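Local coordinates for SPI-1 type 3 secretion system secretin (Salmonella enterica subsp. enterica serovar Typhimurium, PDB 4G08), which forms a ring-shaped multimer with an apparent central pore in the outer membrane as part of the type III secretion injectisome that delivers effectors into host cells, at residues F53-H56 / A60-E63; F128-S131 / V135-D138. One frame throughout, in Å; residues are numbered along the deposited sequence.

Interaction 1: F53-H56 / A60-E63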
loop_
_atom_site.group_PDB
_atom_site.type_symbol
_atom_site.label_atom_id
_atom_site.label_comp_id
_atom_site.label_asym_id
_atom_site.label_seq_id
_atom_site.Cartn_x
_atom_site.Cartn_y
_atom_site.Cartn_z
ATOM N N PHE A 53 -19.471 -11.712 7.717
ATOM C CA PHE A 53 -18.064 -11.504 8.005
ATOM C C PHE A 53 -17.696 -11.794 9.438
ATOM O O PHE A 53 -18.352 -11.342 10.381
ATOM C CB PHE A 53 -17.632 -10.092 7.653
ATOM C CG PHE A 53 -17.657 -9.811 6.199
ATOM C CD1 PHE A 53 -16.582 -10.138 5.406
ATOM C CD2 PHE A 53 -18.804 -9.325 5.609
ATOM C CE1 PHE A 53 -16.640 -9.959 4.048
ATOM C CE2 PHE A 53 -18.872 -9.149 4.253
ATOM C CZ PHE A 53 -17.790 -9.471 3.469
ATOM N N GLU A 54 -16.548 -12.438 9.568
ATOM C CA GLU A 54 -15.871 -12.603 10.836
ATOM C C GLU A 54 -14.485 -12.007 10.681
ATOM O O GLU A 54 -13.869 -12.096 9.617
ATOM C CB GLU A 54 -15.741 -14.088 11.174
ATOM C CG GLU A 54 -17.030 -14.743 11.642
ATOM C CD GLU A 54 -17.501 -14.230 12.991
ATOM O OE1 GLU A 54 -16.652 -13.791 13.796
ATOM O OE2 GLU A 54 -18.715 -14.332 13.271
ATOM N N PHE A 55 -14.028 -11.352 11.733
ATOM C CA PHE A 55 -12.792 -10.604 11.676
ATOM C C PHE A 55 -11.720 -11.318 12.493
ATOM O O PHE A 55 -10.966 -10.693 13.232
ATOM C CB PHE A 55 -13.030 -9.189 12.193
ATOM C CG PHE A 55 -14.011 -8.405 11.368
ATOM C CD1 PHE A 55 -13.902 -8.381 9.990
ATOM C CD2 PHE A 55 -15.083 -7.764 11.958
ATOM C CE1 PHE A 55 -14.815 -7.692 9.221
ATOM C CE2 PHE A 55 -15.993 -7.062 11.194
ATOM C CZ PHE A 55 -15.878 -7.057 9.818
ATOM N N HIS A 56 -11.637 -12.619 12.330
ATOM C CA HIS A 56 -10.677 -13.440 13.067
ATOM C C HIS A 56 -9.276 -13.309 12.491
ATOM O O HIS A 56 -8.324 -13.792 13.053
ATOM C CB HIS A 56 -11.107 -14.910 13.055
ATOM C CG HIS A 56 -11.435 -15.421 11.702
ATOM N ND1 HIS A 56 -12.680 -15.273 11.145
ATOM C CD2 HIS A 56 -10.681 -16.049 10.778
ATOM C CE1 HIS A 56 -12.678 -15.770 9.925
ATOM N NE2 HIS A 56 -11.473 -16.246 9.677
ATOM N N ALA A 60 -5.629 -11.074 6.433
ATOM C CA ALA A 60 -6.013 -12.040 5.418
ATOM C C ALA A 60 -7.279 -11.601 4.698
ATOM O O ALA A 60 -7.408 -11.772 3.487
ATOM C CB ALA A 60 -6.213 -13.399 6.043
ATOM N N LEU A 61 -8.223 -11.054 5.454
ATOM C CA LEU A 61 -9.464 -10.561 4.877
ATOM C C LEU A 61 -9.210 -9.402 3.931
ATOM O O LEU A 61 -9.811 -9.313 2.862
ATOM C CB LEU A 61 -10.411 -10.111 5.978
ATOM C CG LEU A 61 -11.798 -9.768 5.453
ATOM C CD1 LEU A 61 -12.353 -10.927 4.651
ATOM C CD2 LEU A 61 -12.720 -9.417 6.600
ATOM N N LEU A 62 -8.352 -8.485 4.352
ATOM C CA LEU A 62 -7.993 -7.359 3.514
ATOM C C LEU A 62 -7.413 -7.816 2.191
ATOM O O LEU A 62 -7.680 -7.214 1.150
ATOM C CB LEU A 62 -6.983 -6.482 4.228
ATOM C CG LEU A 62 -7.615 -5.417 5.106
ATOM C CD1 LEU A 62 -6.555 -4.818 5.996
ATOM C CD2 LEU A 62 -8.243 -4.339 4.250
ATOM N N GLU A 63 -6.548 -8.819 2.236
ATOM C CA GLU A 63 -5.950 -9.315 1.011
ATOM C C GLU A 63 -7.004 -9.922 0.105
ATOM O O GLU A 63 -7.012 -9.677 -1.095
ATOM C CB GLU A 63 -4.867 -10.340 1.309
ATOM C CG GLU A 63 -3.681 -9.756 2.043
ATOM C CD GLU A 63 -2.445 -9.648 1.170
ATOM O OE1 GLU A 63 -1.463 -9.013 1.613
ATOM O OE2 GLU A 63 -2.432 -10.237 0.065
#
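Leu61 touches both Phe53 and Phe55 with its CD2 methyl, and that single branch makes nearly the whole contact. The setting is the N0 domain of the secretin, where helices 23-30 and 58-69 lie between two small sheets. Strand 52-53 ends here, and the chain turns through a short loop into helix 58-69, so the contact closes a strand-loop-helix connection onto the first turn of its own helix.

The tight side is apolar. The CD2 methyl of Leu61 reaches the edge of the Phe55 ring, close to its plane, with CD2 3.7 Å from Phe55 CD1. Phe53 has its CD1 4.1 Å from Leu61 CD2; the methyl sits obliquely to this ring, and the two side chains cross at about a right angle. With CG of Leu61 anti to its backbone N (chi1 -172°), the side chain extends from the helix toward the loop. Helix 23-30 covers the group: Phe26 meets Phe53 edge-to-face and also touches Leu61, while Met30 lies against both Leu61 and Phe55. Phe16 and Ala18 of strand 16-22 add to the same cluster.

The other side is loose. Backbones stay well apart, with the CA atoms of Phe55 and Leu61 7.6 Å from each other, no hydrogen bond crosses, and only 119 Å² is buried in all. Glu54 lies exposed and its carboxylate leads away from the helix; His56, also exposed, makes no contact with residues 60-63. What Glu54 does bring to Leu61 is backbone: its carbonyl O stands 4.2 Å from Leu61 CD2, a distant van der Waals approach beside the two rings.

Interaction 2: F128-S131 / V135-D138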
loop_
_atom_site.group_PDB
_atom_site.type_symbol
_atom_site.label_atom_id
_atom_site.label_comp_id
_atom_site.label_asym_id
_atom_site.label_seq_id
_atom_site.Cartn_x
_atom_site.Cartn_y
_atom_site.Cartn_z
ATOM N N PHE A 128 13.553 2.894 -11.865
ATOM C CA PHE A 128 12.737 1.717 -11.587
ATOM C C PHE A 128 11.283 2.139 -11.527
ATOM O O PHE A 128 10.987 3.330 -11.445
ATOM C CB PHE A 128 13.161 1.060 -10.269
ATOM C CG PHE A 128 12.887 1.896 -9.055
ATOM C CD1 PHE A 128 11.625 1.929 -8.504
ATOM C CD2 PHE A 128 13.904 2.593 -8.427
ATOM C CE1 PHE A 128 11.361 2.680 -7.384
ATOM C CE2 PHE A 128 13.649 3.350 -7.304
ATOM C CZ PHE A 128 12.370 3.401 -6.787
ATOM N N TYR A 129 10.374 1.181 -11.715
ATOM C CA TYR A 129 8.948 1.480 -11.604
ATOM C C TYR A 129 8.376 0.930 -10.322
ATOM O O TYR A 129 8.877 -0.034 -9.754
ATOM C CB TYR A 129 8.148 0.900 -12.767
ATOM C CG TYR A 129 8.679 1.267 -14.117
ATOM C CD1 TYR A 129 8.489 2.534 -14.640
ATOM C CD2 TYR A 129 9.325 0.328 -14.891
ATOM C CE1 TYR A 129 9.014 2.882 -15.866
ATOM C CE2 TYR A 129 9.795 0.643 -16.142
ATOM C CZ TYR A 129 9.683 1.936 -16.602
ATOM O OH TYR A 129 10.317 2.303 -17.773
ATOM N N VAL A 130 7.340 1.594 -9.850
ATOM C CA VAL A 130 6.604 1.111 -8.709
ATOM C C VAL A 130 5.168 1.570 -8.846
ATOM O O VAL A 130 4.898 2.640 -9.395
ATOM C CB VAL A 130 7.199 1.624 -7.389
ATOM C CG1 VAL A 130 7.200 3.139 -7.358
ATOM C CG2 VAL A 130 6.439 1.044 -6.202
ATOM N N SER A 131 4.256 0.652 -8.551
ATOM C CA SER A 131 2.838 0.914 -8.704
ATOM C C SER A 131 2.110 0.386 -7.478
ATOM O O SER A 131 2.321 -0.758 -7.053
ATOM C CB SER A 131 2.299 0.235 -9.965
ATOM O OG SER A 131 2.935 0.731 -11.132
ATOM N N VAL A 135 -0.064 6.566 -0.819
ATOM C CA VAL A 135 0.743 6.803 0.359
ATOM C C VAL A 135 2.051 5.999 0.326
ATOM O O VAL A 135 3.093 6.473 0.784
ATOM C CB VAL A 135 -0.026 6.450 1.626
ATOM C CG1 VAL A 135 -0.337 4.970 1.628
ATOM C CG2 VAL A 135 0.788 6.838 2.840
ATOM N N TYR A 136 2.005 4.807 -0.256
ATOM C CA TYR A 136 3.200 3.967 -0.393
ATOM C C TYR A 136 4.175 4.526 -1.426
ATOM O O TYR A 136 5.375 4.651 -1.170
ATOM C CB TYR A 136 2.789 2.550 -0.781
ATOM C CG TYR A 136 3.941 1.615 -1.004
ATOM C CD1 TYR A 136 4.738 1.196 0.047
ATOM C CD2 TYR A 136 4.149 1.053 -2.247
ATOM C CE1 TYR A 136 5.786 0.332 -0.165
ATOM C CE2 TYR A 136 5.163 0.164 -2.461
ATOM C CZ TYR A 136 5.983 -0.184 -1.423
ATOM O OH TYR A 136 6.937 -1.147 -1.643
ATOM N N VAL A 137 3.655 4.822 -2.605
ATOM C CA VAL A 137 4.483 5.274 -3.704
ATOM C C VAL A 137 5.158 6.590 -3.352
ATOM O O VAL A 137 6.344 6.780 -3.611
ATOM C CB VAL A 137 3.646 5.450 -4.977
ATOM C CG1 VAL A 137 4.475 6.108 -6.063
ATOM C CG2 VAL A 137 3.133 4.100 -5.449
ATOM N N ASP A 138 4.443 7.441 -2.630
ATOM C CA ASP A 138 5.003 8.717 -2.203
ATOM C C ASP A 138 6.211 8.492 -1.304
ATOM O O ASP A 138 7.234 9.162 -1.429
ATOM C CB ASP A 138 3.958 9.528 -1.447
ATOM C CG ASP A 138 2.900 10.109 -2.357
ATOM O OD1 ASP A 138 3.069 10.047 -3.592
ATOM O OD2 ASP A 138 1.941 10.711 -1.832
#
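Val130 carries most of the contact with residues 135-138, one methyl toward Tyr136 and the other toward Val137. This is the second periplasmic domain, whose strand-helix-strand-strand-helix order is that of the ring-building motif of secretins. Along the strand, Phe128 comes first, packing on Val93 and Leu119 rather than on this part of the helix, and Tyr129 next, exposed and lying against Val92. Val130 then points at the helix. Its CG2, anti to the backbone N, approaches the Tyr136 ring obliquely, 4.0 Å from CE2, while its CG1 lies 4.2 Å from CG1 of Val137. Ser131 brings the backbones closest, its CA 6.8 Å from that of Val137, and its C atom lies 4.4 Å from Val137 CG2. Its CB is directed away from the helix, and OG hydrogen-bonds with Asn90 OD1 and Arg120 NH1.

Tyr136 OH is held by the carbonyl O of Tyr117, and its ring meets Tyr74 of the N0 domain. Strand 127-132 is the middle one of its antiparallel sheet, with 89-94 and 120-121 as its neighbours, and the start of the helix packs on it, Val137 also resting on Ala91 and Arg89 of strand 89-94.

The two contacts are separate: interaction 1 is in the N0 domain and interaction 2 in the domain that follows, on opposite sides of the chain's centre, with centres 26 Å apart and nearest atoms about 12 Å apart. Each closes a connection into the next helix, from a loop just after a strand in interaction 1 and from the strand itself in interaction 2, and neither has a hydrogen bond across it. Interaction 1 is partly buried, a leucine methyl against two phenylalanines beside exposed polar residues. Interaction 2 is a buried contact of valines and a tyrosine, slightly larger at 147 Å², and its polar groups find partners in other strands and loops.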